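Local coordinates for protein exodeoxyribonuclease III (Archaeoglobus fulgidus, PDB 2VOA) that probably cleaves DNA at abasic sites as a metal-dependent AP endonuclease of the exonuclease III family, with two magnesium or manganese ions likely bound per subunit, at residues L127-Y130 and L131-T134. The protein carries 1 engineered substitution. Residues are numbered along the deposited sequence; the frame is centred on the assembly and turned at random.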
# COMPACT_ATOMS: atom_id res chain seq x y z
N LEU A 127 -13.03 3.26 -34.13
CA LEU A 127 -13.29 1.88 -33.69
C LEU A 127 -14.40 1.28 -34.53
O LEU A 127 -14.35 0.10 -34.90
CB LEU A 127 -13.65 1.86 -32.20
CG LEU A 127 -13.87 0.46 -31.64
CD1 LEU A 127 -12.63 -0.39 -31.84
CD2 LEU A 127 -14.19 0.55 -30.15
N TYR A 128 -15.42 2.08 -34.83
CA TYR A 128 -16.48 1.63 -35.75
C TYR A 128 -15.92 1.10 -37.08
O TYR A 128 -16.20 -0.02 -37.49
CB TYR A 128 -17.47 2.79 -36.02
CG TYR A 128 -18.51 2.46 -37.09
CD1 TYR A 128 -18.32 2.84 -38.42
CD2 TYR A 128 -19.66 1.73 -36.76
CE1 TYR A 128 -19.27 2.52 -39.40
CE2 TYR A 128 -20.62 1.40 -37.73
CZ TYR A 128 -20.40 1.80 -39.05
OH TYR A 128 -21.32 1.49 -40.03
N HIS A 129 -15.09 1.91 -37.74
CA HIS A 129 -14.55 1.52 -39.04
C HIS A 129 -13.61 0.32 -38.92
O HIS A 129 -13.61 -0.57 -39.78
CB HIS A 129 -13.94 2.73 -39.73
CG HIS A 129 -14.97 3.74 -40.11
ND1 HIS A 129 -15.92 3.49 -41.09
CD2 HIS A 129 -15.25 4.98 -39.63
CE1 HIS A 129 -16.71 4.54 -41.21
NE2 HIS A 129 -16.33 5.45 -40.33
N TYR A 130 -12.86 0.29 -37.82
CA TYR A 130 -11.92 -0.81 -37.55
C TYR A 130 -12.65 -2.15 -37.42
O TYR A 130 -12.27 -3.15 -38.07
CB TYR A 130 -11.06 -0.48 -36.33
CG TYR A 130 -10.19 -1.62 -35.83
CD1 TYR A 130 -8.97 -1.93 -36.43
CD2 TYR A 130 -10.60 -2.39 -34.74
CE1 TYR A 130 -8.16 -2.99 -35.94
CE2 TYR A 130 -9.82 -3.45 -34.27
CZ TYR A 130 -8.61 -3.73 -34.86
OH TYR A 130 -7.84 -4.78 -34.37
N LEU A 131 -13.72 -2.17 -36.62
CA LEU A 131 -14.50 -3.40 -36.41
C LEU A 131 -15.34 -3.77 -37.63
O LEU A 131 -15.46 -4.94 -37.96
CB LEU A 131 -15.38 -3.27 -35.18
CG LEU A 131 -14.55 -3.10 -33.90
CD1 LEU A 131 -15.50 -2.73 -32.77
CD2 LEU A 131 -13.68 -4.32 -33.56
N GLN A 132 -15.92 -2.78 -38.30
CA GLN A 132 -16.65 -3.03 -39.55
C GLN A 132 -15.75 -3.73 -40.58
O GLN A 132 -16.20 -4.62 -41.32
CB GLN A 132 -17.17 -1.71 -40.13
CG GLN A 132 -18.03 -1.86 -41.36
CD GLN A 132 -18.49 -0.53 -41.89
OE1 GLN A 132 -17.70 0.41 -42.07
NE2 GLN A 132 -19.79 -0.45 -42.19
N LYS A 133 -14.48 -3.33 -40.62
CA LYS A 133 -13.52 -3.82 -41.60
C LYS A 133 -12.99 -5.22 -41.27
O LYS A 133 -12.73 -6.02 -42.18
CB LYS A 133 -12.36 -2.81 -41.72
CG LYS A 133 -11.10 -3.32 -42.37
CD LYS A 133 -10.10 -2.19 -42.52
CE LYS A 133 -8.68 -2.68 -42.29
NZ LYS A 133 -7.70 -1.56 -42.39
N THR A 134 -12.86 -5.50 -39.97
CA THR A 134 -12.08 -6.65 -39.51
C THR A 134 -12.86 -7.77 -38.80
O THR A 134 -12.32 -8.87 -38.63
CB THR A 134 -10.95 -6.21 -38.58
OG1 THR A 134 -11.50 -5.66 -37.38
CG2 THR A 134 -10.02 -5.19 -39.28
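Y128 and Q132 meet one turn apart near the C-terminal end of helix 115-134, the helix of a beta-alpha-beta unit between strands 99-105 and 141-144 in the DNase I-like fold. The amide of Q132 crosses the Y128 ring obliquely, the two planes 58° apart, with OE1 3.7 Å from CE1. An extended chain carries it there: CG stands anti to the backbone N of Q132 (chi1 -175°), and the next torsion is also anti. The same OE1 lies 3.7 Å from ND1 of H129, whose ring has CD1 of Y128 over one face; NE2 of that imidazole bonds to E125. Since Y128 also makes a cation-pi contact with K178, an alanine here would probably leave that lysine without its aromatic mate and the Q132 amide freer to turn. On the inward face, L127 and L131 cross at an angle, CG of L127 3.8 Å from CD1 of L131, and both leucines pack on W143 of strand 141-144 and I179 of helix 170-180. The other methyl of L131, CD2, leans on the Y130 ring at CD2, and the hydroxyl of Y130 accepts a hydrogen bond from NH1 of R93. Backbone bonds run from L131 N to L127 O and from Q132 N to Y128 O, but the last, T134 N to Y130 O, is weak. There the T134 hydroxyl steps in: OG1, over one face of the Y130 ring, donates to Y130 O at 2.7 Å, from above the carbonyl plane.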